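Uncharacterized protein 14 (Sulfolobus islandicus filamentous virus, PDB 2H36) is of unknown detailed function but, as a member of the AcrID1 family, probably acts as a viral anti-CRISPR protein against its archaeal host. Local coordinates at residues L46-E51 against I99-V104. Numbering follows the deposited sequence.
Sequences LKVTEE and IYIYEV
K47 carries CG anti to its backbone N (chi1 -167°), while Y100 holds its CG beside the backbone N (chi1 -64°). Beyond CG the lysine chain is extended, and it and the tyrosine lie side by side, pointing the same way. K47 CG meets the ring obliquely, 3.7 Å from Y100 CE2, with CB and CD a little farther from the same atom. Further out, K47 CE lies 3.6 Å from Y100 OH, closer to that hydroxyl than NZ comes.

Backbone bonds tie the two antiparallel strands together beneath this pair. L46 and I101 form a hydrogen-bonded pair: L46 N donates to I101 O at 2.9 Å, and I101 N returns a longer bond to L46 O at 3.3 Å. I99 N donates to V48 O at 2.6 Å; the return bond from V48 N to I99 O is weak. Strand 45-49 is thus hydrogen-bonded to the beginning of strand 98-109 within the antiparallel sheet. Farther along, Y102 and V104 pair with F42 and I40 of strand 37-42, and a classic beta bulge sets Y102 and E103 opposite the single residue T91 of strand 85-94.

On the sheet face carrying L46, V48, I99 and I101, V48 CG1 packs 3.8 Å from I99 CB, and L46 CB lies 4.4 Å from I101 CB. Helix 19-30 covers part of this face, with L23 against L46 and A20 against V48. At the start of helix 50-55, T49 is the N-cap, its OG1 bonded to E52 N. I99 CD1 approaches E50 CA to 4.1 Å, while the carboxylate of E50 forms a salt bridge with K94.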
loop_
_atom_site.group_PDB
_atom_site.type_symbol
_atom_site.label_atom_id
_atom_site.label_comp_id
_atom_site.label_asym_id
_atom_site.label_seq_id
_atom_site.Cartn_x
_atom_site.Cartn_y
_atom_site.Cartn_z
ATOM N N LEU A 46 -0.807 8.944 -4.477
ATOM C CA LEU A 46 -1.979 8.149 -4.191
ATOM C C LEU A 46 -2.363 8.333 -2.745
ATOM O O LEU A 46 -1.707 7.784 -1.864
ATOM C CB LEU A 46 -1.692 6.683 -4.450
ATOM C CG LEU A 46 -2.947 5.826 -4.383
ATOM C CD1 LEU A 46 -3.569 5.757 -5.757
ATOM C CD2 LEU A 46 -2.619 4.440 -3.886
ATOM N N LYS A 47 -3.420 9.118 -2.517
ATOM C CA LYS A 47 -3.940 9.452 -1.176
ATOM C C LYS A 47 -4.436 8.180 -0.490
ATOM O O LYS A 47 -4.898 7.254 -1.146
ATOM C CB LYS A 47 -5.046 10.496 -1.306
ATOM C CG LYS A 47 -5.484 11.172 -0.025
ATOM C CD LYS A 47 -6.738 11.988 -0.322
ATOM C CE LYS A 47 -7.044 12.987 0.777
ATOM N NZ LYS A 47 -7.838 14.156 0.276
ATOM N N VAL A 48 -4.201 8.121 0.841
ATOM C CA VAL A 48 -4.569 6.917 1.557
ATOM C C VAL A 48 -4.614 7.206 3.048
ATOM O O VAL A 48 -3.918 8.079 3.534
ATOM C CB VAL A 48 -3.465 5.876 1.146
ATOM C CG1 VAL A 48 -2.579 5.418 2.318
ATOM C CG2 VAL A 48 -4.083 4.710 0.415
ATOM N N THR A 49 -5.456 6.496 3.776
ATOM C CA THR A 49 -5.568 6.765 5.205
ATOM C C THR A 49 -4.544 5.905 5.922
ATOM O O THR A 49 -4.007 4.972 5.322
ATOM C CB THR A 49 -6.991 6.527 5.735
ATOM O OG1 THR A 49 -7.196 5.131 5.957
ATOM C CG2 THR A 49 -7.999 7.024 4.730
ATOM N N GLU A 50 -4.255 6.232 7.182
ATOM C CA GLU A 50 -3.254 5.494 7.958
ATOM C C GLU A 50 -3.588 4.000 8.012
ATOM O O GLU A 50 -2.715 3.152 7.791
ATOM C CB GLU A 50 -3.110 6.075 9.372
ATOM C CG GLU A 50 -2.363 7.409 9.433
ATOM C CD GLU A 50 -2.620 8.200 10.731
ATOM O OE1 GLU A 50 -3.805 8.367 11.137
ATOM O OE2 GLU A 50 -1.632 8.687 11.333
ATOM N N GLU A 51 -4.856 3.685 8.271
ATOM C CA GLU A 51 -5.260 2.290 8.373
ATOM C C GLU A 51 -5.348 1.626 6.998
ATOM O O GLU A 51 -5.049 0.439 6.873
ATOM C CB GLU A 51 -6.453 2.092 9.322
ATOM C CG GLU A 51 -7.807 2.521 8.811
ATOM C CD GLU A 51 -8.910 1.873 9.642
ATOM O OE1 GLU A 51 -8.888 0.624 9.746
ATOM O OE2 GLU A 51 -9.790 2.595 10.196
ATOM N N ILE A 99 -1.941 9.664 4.105
ATOM C CA ILE A 99 -0.649 9.339 3.528
ATOM C C ILE A 99 -0.681 9.505 2.013
ATOM O O ILE A 99 -1.532 8.935 1.331
ATOM C CB ILE A 99 -0.227 7.919 3.949
ATOM C CG1 ILE A 99 -0.161 7.859 5.476
ATOM C CG2 ILE A 99 1.090 7.512 3.287
ATOM C CD1 ILE A 99 0.223 6.537 6.015
ATOM N N TYR A 100 0.247 10.315 1.509
ATOM C CA TYR A 100 0.331 10.638 0.091
ATOM C C TYR A 100 1.544 9.951 -0.483
ATOM O O TYR A 100 2.658 10.479 -0.380
ATOM C CB TYR A 100 0.427 12.154 -0.123
ATOM C CG TYR A 100 -0.800 12.909 0.345
ATOM C CD1 TYR A 100 -0.903 13.348 1.665
ATOM C CD2 TYR A 100 -1.864 13.169 -0.523
ATOM C CE1 TYR A 100 -2.022 14.028 2.113
ATOM C CE2 TYR A 100 -3.004 13.856 -0.080
ATOM C CZ TYR A 100 -3.072 14.282 1.246
ATOM O OH TYR A 100 -4.175 14.961 1.720
ATOM N N ILE A 101 1.317 8.768 -1.065
ATOM C CA ILE A 101 2.372 7.949 -1.665
ATOM C C ILE A 101 2.816 8.519 -3.001
ATOM O O ILE A 101 2.012 8.671 -3.924
ATOM C CB ILE A 101 1.891 6.501 -1.906
ATOM C CG1 ILE A 101 1.460 5.862 -0.585
ATOM C CG2 ILE A 101 2.977 5.668 -2.614
ATOM C CD1 ILE A 101 0.508 4.697 -0.748
ATOM N N TYR A 102 4.104 8.818 -3.106
ATOM C CA TYR A 102 4.675 9.236 -4.373
ATOM C C TYR A 102 5.340 8.083 -5.121
ATOM O O TYR A 102 5.469 8.130 -6.345
ATOM C CB TYR A 102 5.648 10.379 -4.168
ATOM C CG TYR A 102 4.965 11.687 -3.881
ATOM C CD1 TYR A 102 4.572 12.031 -2.576
ATOM C CD2 TYR A 102 4.706 12.592 -4.909
ATOM C CE1 TYR A 102 3.937 13.244 -2.309
ATOM C CE2 TYR A 102 4.075 13.806 -4.653
ATOM C CZ TYR A 102 3.696 14.127 -3.354
ATOM O OH TYR A 102 3.079 15.333 -3.114
ATOM N N GLU A 103 5.725 7.034 -4.397
ATOM C CA GLU A 103 6.460 5.937 -5.011
ATOM C C GLU A 103 6.567 4.571 -4.320
ATOM O O GLU A 103 6.947 4.476 -3.147
ATOM C CB GLU A 103 7.947 6.315 -5.119
ATOM C CG GLU A 103 8.796 5.298 -5.866
ATOM C CD GLU A 103 10.202 5.801 -6.180
ATOM O OE1 GLU A 103 10.393 7.030 -6.386
ATOM O OE2 GLU A 103 11.122 4.947 -6.245
ATOM N N VAL A 104 6.204 3.522 -5.052
ATOM C CA VAL A 104 6.279 2.178 -4.495
ATOM C C VAL A 104 7.275 1.356 -5.300
ATOM O O VAL A 104 7.336 1.439 -6.536
ATOM C CB VAL A 104 4.928 1.419 -4.492
ATOM C CG1 VAL A 104 5.041 0.153 -3.627
ATOM C CG2 VAL A 104 3.795 2.296 -3.991
#